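PDB 4WOD: taurocyamine kinase from Schistosoma mansoni, which reversibly transfers phosphate between ATP and taurocyamine to form N-phosphotaurocyamine, using magnesium and two kinase repeats fused in a single chain. Local coordinates for residues Val511-Leu516 / Ile613-Met617; Asp544-Phe548 / Lys576-Val582. The protein carries 4 engineered substitutions. All coordinates share one frame. Residues are numbered along the deposited sequence.

Contact 1 (Val511-Leu516 / Ile613-Met617); sequences VISGAL and IGKSM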
loop_
_atom_site.group_PDB
_atom_site.type_symbol
_atom_site.label_atom_id
_atom_site.label_comp_id
_atom_site.label_asym_id
_atom_site.label_seq_id
_atom_site.Cartn_x
_atom_site.Cartn_y
_atom_site.Cartn_z
ATOM N N VAL A 511 -29.493 -3.270 4.961
ATOM C CA VAL A 511 -30.528 -3.109 3.930
ATOM C C VAL A 511 -30.404 -4.186 2.860
ATOM O O VAL A 511 -31.367 -4.912 2.578
ATOM C CB VAL A 511 -30.456 -1.704 3.241
ATOM C CG1 VAL A 511 -31.273 -1.665 1.928
ATOM C CG2 VAL A 511 -30.896 -0.595 4.193
ATOM N N ILE A 512 -29.216 -4.294 2.270
ATOM C CA ILE A 512 -28.997 -5.178 1.123
ATOM C C ILE A 512 -29.037 -6.663 1.517
ATOM O O ILE A 512 -29.687 -7.467 0.826
ATOM C CB ILE A 512 -27.633 -4.869 0.423
ATOM C CG1 ILE A 512 -27.699 -3.518 -0.296
ATOM C CG2 ILE A 512 -27.278 -5.954 -0.556
ATOM C CD1 ILE A 512 -26.372 -3.094 -0.903
ATOM N N SER A 513 -28.362 -7.036 2.609
ATOM C CA SER A 513 -28.296 -8.465 2.982
ATOM C C SER A 513 -29.680 -8.964 3.409
ATOM O O SER A 513 -30.061 -10.095 3.099
ATOM C CB SER A 513 -27.274 -8.731 4.087
ATOM O OG SER A 513 -27.645 -8.115 5.310
ATOM N N GLY A 514 -30.430 -8.106 4.087
ATOM C CA GLY A 514 -31.819 -8.395 4.398
ATOM C C GLY A 514 -32.624 -8.788 3.171
ATOM O O GLY A 514 -33.354 -9.775 3.197
ATOM N N ALA A 515 -32.497 -8.025 2.088
ATOM C CA ALA A 515 -33.167 -8.374 0.830
ATOM C C ALA A 515 -32.620 -9.683 0.253
ATOM O O ALA A 515 -33.385 -10.546 -0.177
ATOM C CB ALA A 515 -33.022 -7.240 -0.200
ATOM N N LEU A 516 -31.301 -9.830 0.239
ATOM C CA LEU A 516 -30.682 -11.010 -0.365
ATOM C C LEU A 516 -31.043 -12.301 0.370
ATOM O O LEU A 516 -31.266 -13.339 -0.267
ATOM C CB LEU A 516 -29.155 -10.849 -0.422
ATOM C CG LEU A 516 -28.618 -9.652 -1.229
ATOM C CD1 LEU A 516 -27.087 -9.616 -1.213
ATOM C CD2 LEU A 516 -29.127 -9.646 -2.672
ATOM N N ILE A 613 -34.679 -7.833 -5.714
ATOM C CA ILE A 613 -33.905 -6.994 -4.835
ATOM C C ILE A 613 -34.559 -5.612 -4.707
ATOM O O ILE A 613 -34.618 -5.043 -3.598
ATOM C CB ILE A 613 -32.455 -6.891 -5.335
ATOM C CG1 ILE A 613 -31.802 -8.279 -5.268
ATOM C CG2 ILE A 613 -31.662 -5.870 -4.499
ATOM C CD1 ILE A 613 -30.408 -8.345 -5.821
ATOM N N GLY A 614 -35.077 -5.109 -5.827
ATOM C CA GLY A 614 -35.674 -3.780 -5.933
ATOM C C GLY A 614 -36.947 -3.581 -5.128
ATOM O O GLY A 614 -37.318 -2.452 -4.783
ATOM N N LYS A 615 -37.609 -4.684 -4.793
ATOM C CA LYS A 615 -38.722 -4.628 -3.848
ATOM C C LYS A 615 -38.349 -4.001 -2.501
ATOM O O LYS A 615 -39.196 -3.368 -1.871
ATOM C CB LYS A 615 -39.293 -6.033 -3.608
ATOM C CG LYS A 615 -39.822 -6.701 -4.865
ATOM C CD LYS A 615 -40.999 -5.934 -5.407
ATOM C CE LYS A 615 -41.941 -6.852 -6.155
ATOM N NZ LYS A 615 -41.669 -6.827 -7.607
ATOM N N SER A 616 -37.093 -4.140 -2.069
ATOM C CA SER A 616 -36.725 -3.748 -0.698
ATOM C C SER A 616 -35.981 -2.411 -0.607
ATOM O O SER A 616 -35.645 -1.949 0.495
ATOM C CB SER A 616 -35.863 -4.833 -0.044
ATOM O OG SER A 616 -36.582 -6.060 0.086
ATOM N N MET A 617 -35.713 -1.796 -1.749
ATOM C CA MET A 617 -34.968 -0.542 -1.749
ATOM C C MET A 617 -35.135 0.201 -3.072
ATOM O O MET A 617 -35.403 -0.412 -4.103
ATOM C CB MET A 617 -33.487 -0.827 -1.481
ATOM C CG MET A 617 -32.838 -1.626 -2.604
ATOM S SD MET A 617 -31.342 -2.490 -2.125
ATOM C CE MET A 617 -32.055 -3.887 -1.225
#
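Helix 502-517 here meets the C-terminal end of helix 599-614 and the loop after it, and Met-617, which buries the most surface, does most of the work. Lying in that loop, it points its CA-to-CB bond toward helix 502-517 and curls back at its tip (chi3 77°), so that the methyl CE of Met-617 comes to rest 3.6 Å from CB of Ala-515. Met-617 CE also lies 3.9 Å from CG1 of Val-511, one helical turn earlier, and its SD 4.2 Å from CG1 of Ile-512. Ala-515 is the natural counterpart: its single methyl leaves room for close approach, and CB also sits 3.7 Å from CB of Ser-616 on the more exposed flank. In the phosphagen kinase fold, the antiparallel sheet of the catalytic domain is flanked by helices, and these segments pack on one of its faces, with Ile-512, Ile-613 and Met-617 all reaching Met-588 on strand 588-595. Ile-613 carries the contact toward the sheet. Its CD1 meets CD2 of Leu-516 at 3.6 Å, an apolar touch between two extended side chains, and the backbones draw closer here, with the CA atoms of Ala-515 and Ile-613 5.9 Å apart against 7.7 Å for those of Val-511 and Met-617.

Contact 2 (Asp544-Phe548 / Lys576-Val582); sequences DHFLF and KTFLVWV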
loop_
_atom_site.group_PDB
_atom_site.type_symbol
_atom_site.label_atom_id
_atom_site.label_comp_id
_atom_site.label_asym_id
_atom_site.label_seq_id
_atom_site.Cartn_x
_atom_site.Cartn_y
_atom_site.Cartn_z
ATOM N N ASP A 544 -13.224 -20.669 -6.179
ATOM C CA ASP A 544 -14.110 -20.383 -7.304
ATOM C C ASP A 544 -13.741 -19.086 -8.013
ATOM O O ASP A 544 -14.469 -18.643 -8.892
ATOM C CB ASP A 544 -15.564 -20.300 -6.836
ATOM C CG ASP A 544 -16.103 -21.632 -6.373
ATOM O OD1 ASP A 544 -15.545 -22.666 -6.789
ATOM O OD2 ASP A 544 -17.085 -21.648 -5.606
ATOM N N HIS A 545 -12.628 -18.475 -7.620
ATOM C CA HIS A 545 -12.238 -17.163 -8.134
ATOM C C HIS A 545 -13.359 -16.151 -7.916
ATOM O O HIS A 545 -13.586 -15.272 -8.750
ATOM C CB HIS A 545 -11.871 -17.219 -9.627
ATOM C CG HIS A 545 -10.750 -18.159 -9.938
ATOM N ND1 HIS A 545 -10.929 -19.525 -10.042
ATOM C CD2 HIS A 545 -9.432 -17.936 -10.157
ATOM C CE1 HIS A 545 -9.770 -20.098 -10.314
ATOM N NE2 HIS A 545 -8.847 -19.157 -10.391
ATOM N N PHE A 546 -14.073 -16.298 -6.805
ATOM C CA PHE A 546 -15.020 -15.280 -6.374
ATOM C C PHE A 546 -14.278 -14.427 -5.360
ATOM O O PHE A 546 -14.380 -14.644 -4.160
ATOM C CB PHE A 546 -16.286 -15.885 -5.765
ATOM C CG PHE A 546 -17.092 -16.714 -6.723
ATOM C CD1 PHE A 546 -16.884 -16.625 -8.091
ATOM C CD2 PHE A 546 -18.068 -17.588 -6.247
ATOM C CE1 PHE A 546 -17.626 -17.397 -8.971
ATOM C CE2 PHE A 546 -18.817 -18.355 -7.119
ATOM C CZ PHE A 546 -18.598 -18.262 -8.483
ATOM N N LEU A 547 -13.495 -13.480 -5.865
ATOM C CA LEU A 547 -12.591 -12.723 -5.018
ATOM C C LEU A 547 -13.164 -11.369 -4.657
ATOM O O LEU A 547 -13.916 -10.775 -5.407
ATOM C CB LEU A 547 -11.236 -12.531 -5.710
ATOM C CG LEU A 547 -10.555 -13.802 -6.224
ATOM C CD1 LEU A 547 -9.395 -13.439 -7.140
ATOM C CD2 LEU A 547 -10.098 -14.663 -5.056
ATOM N N PHE A 548 -12.776 -10.872 -3.499
ATOM C CA PHE A 548 -13.140 -9.530 -3.115
ATOM C C PHE A 548 -12.004 -9.085 -2.202
ATOM O O PHE A 548 -12.056 -9.249 -0.983
ATOM C CB PHE A 548 -14.531 -9.524 -2.454
ATOM C CG PHE A 548 -15.109 -8.145 -2.216
ATOM C CD1 PHE A 548 -14.376 -7.003 -2.472
ATOM C CD2 PHE A 548 -16.423 -8.007 -1.781
ATOM C CE1 PHE A 548 -14.912 -5.758 -2.251
ATOM C CE2 PHE A 548 -16.970 -6.756 -1.570
ATOM C CZ PHE A 548 -16.204 -5.634 -1.806
ATOM N N LYS A 576 -24.349 -21.146 -8.065
ATOM C CA LYS A 576 -23.397 -20.085 -8.405
ATOM C C LYS A 576 -23.668 -19.473 -9.779
ATOM O O LYS A 576 -22.739 -19.095 -10.495
ATOM C CB LYS A 576 -21.955 -20.605 -8.325
ATOM C CG LYS A 576 -21.574 -21.031 -6.928
ATOM C CD LYS A 576 -20.279 -21.815 -6.894
ATOM C CE LYS A 576 -20.265 -22.754 -5.683
ATOM N NZ LYS A 576 -18.943 -23.391 -5.439
ATOM N N THR A 577 -24.950 -19.339 -10.109
ATOM C CA THR A 577 -25.390 -18.771 -11.373
ATOM C C THR A 577 -26.052 -17.417 -11.168
ATOM O O THR A 577 -26.387 -16.731 -12.127
ATOM C CB THR A 577 -26.373 -19.686 -12.099
ATOM O OG1 THR A 577 -27.530 -19.889 -11.283
ATOM C CG2 THR A 577 -25.716 -21.019 -12.410
ATOM N N PHE A 578 -26.214 -17.039 -9.911
ATOM C CA PHE A 578 -26.699 -15.717 -9.559
ATOM C C PHE A 578 -25.891 -15.248 -8.352
ATOM O O PHE A 578 -25.839 -15.931 -7.336
ATOM C CB PHE A 578 -28.213 -15.732 -9.254
ATOM C CG PHE A 578 -28.761 -14.377 -8.908
ATOM C CD1 PHE A 578 -29.004 -13.445 -9.905
ATOM C CD2 PHE A 578 -29.002 -14.028 -7.585
ATOM C CE1 PHE A 578 -29.498 -12.174 -9.589
ATOM C CE2 PHE A 578 -29.501 -12.757 -7.261
ATOM C CZ PHE A 578 -29.735 -11.838 -8.263
ATOM N N LEU A 579 -25.223 -14.105 -8.488
ATOM C CA LEU A 579 -24.309 -13.633 -7.451
ATOM C C LEU A 579 -24.459 -12.129 -7.290
ATOM O O LEU A 579 -24.815 -11.451 -8.243
ATOM C CB LEU A 579 -22.852 -13.961 -7.798
ATOM C CG LEU A 579 -22.542 -15.325 -8.441
ATOM C CD1 LEU A 579 -22.590 -15.165 -9.948
ATOM C CD2 LEU A 579 -21.191 -15.863 -7.978
ATOM N N VAL A 580 -24.178 -11.625 -6.090
ATOM C CA VAL A 580 -24.190 -10.188 -5.839
ATOM C C VAL A 580 -22.953 -9.823 -5.022
ATOM O O VAL A 580 -22.699 -10.420 -3.982
ATOM C CB VAL A 580 -25.459 -9.715 -5.080
ATOM C CG1 VAL A 580 -25.492 -8.175 -5.014
ATOM C CG2 VAL A 580 -26.750 -10.244 -5.745
ATOM N N TRP A 581 -22.167 -8.871 -5.513
ATOM C CA TRP A 581 -21.069 -8.322 -4.714
ATOM C C TRP A 581 -21.583 -7.083 -3.992
ATOM O O TRP A 581 -22.117 -6.172 -4.628
ATOM C CB TRP A 581 -19.874 -7.951 -5.594
ATOM C CG TRP A 581 -18.790 -8.981 -5.687
ATOM C CD1 TRP A 581 -17.497 -8.865 -5.239
ATOM C CD2 TRP A 581 -18.893 -10.285 -6.278
ATOM N NE1 TRP A 581 -16.796 -10.022 -5.511
ATOM C CE2 TRP A 581 -17.629 -10.905 -6.151
ATOM C CE3 TRP A 581 -19.931 -10.990 -6.897
ATOM C CZ2 TRP A 581 -17.380 -12.198 -6.623
ATOM C CZ3 TRP A 581 -19.679 -12.271 -7.372
ATOM C CH2 TRP A 581 -18.416 -12.862 -7.227
ATOM N N VAL A 582 -21.391 -7.023 -2.682
ATOM C CA VAL A 582 -21.958 -5.939 -1.888
ATOM C C VAL A 582 -20.878 -4.916 -1.540
ATOM O O VAL A 582 -19.855 -5.253 -0.936
ATOM C CB VAL A 582 -22.626 -6.475 -0.612
ATOM C CG1 VAL A 582 -23.171 -5.333 0.228
ATOM C CG2 VAL A 582 -23.760 -7.438 -0.983
HETATM O O HOH W 1 -17.094 -24.830 -7.117
#
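In the antiparallel sheet of the phosphagen kinase catalytic domain, alternate residues of a strand face opposite sides, and strand 578-582 uses Leu-579 and Trp-581 to receive a loop that runs alongside it almost parallel, the two end-to-end directions differing by 4°. The loop starts where a Schellman motif closes helix 535-543, with His-545, predicted to bind ATP, at the C-prime position with positive phi. Its first large bump is the Phe-546 ring, which drops into a hollow bounded by the aliphatic part of Lys-576, by Leu-579 and by the six-membered ring of Trp-581. Leu-579 CD2 lies over one face of that phenyl ring, 3.7 Å from its centroid, as a CH-pi contact, while CD of Lys-576 comes 3.8 Å from CE2 of Phe-546. The Trp-581 indole is the answering bump: it projects from the strand toward the loop, with CZ2 3.9 Å from CB of Phe-546 and CD1 3.7 Å from CD2 of Phe-548. Thus Trp-581 is wedged between the two phenylalanines, and it also makes a cation-pi interaction with Arg-589, predicted to bind ATP. At the indole edge, Trp-581 NE1 donates a hydrogen bond of 3.0 Å to Leu-547 O. At the Lys-576 side of the hollow, Lys-576 runs past the rim of the Phe-546 ring, near CE2, to Asp-544, where NZ and OD2 form a salt bridge at 2.6 Å, and one water spans the pair, donating to Asp-544 OD1 at 2.7 Å and accepting from Lys-576 NZ at 2.9 Å.

How the contacts relate
The pair illustrates how alternate side chains of one strand can pack against partners on both faces of a sheet. The centres of contacts 1 and 2 lie about 17 Å apart in the catalytic domain of the second repeat. In sequence, both segments of contact 2 fall between the two of contact 1: helix 502-517 comes first, then loop 544-548, strand 578-582 and the end of helix 599-614. Val-580 and Val-582 turn to the helical side, where Val-582 CG2 meets Ile-512 CG2 at 3.8 Å and Val-580 CG2 meets Leu-516 CD2 at 3.9 Å. Strand 578-582 thus joins the helix layer to the loop bearing His-545, on the side of the predicted nucleotide site.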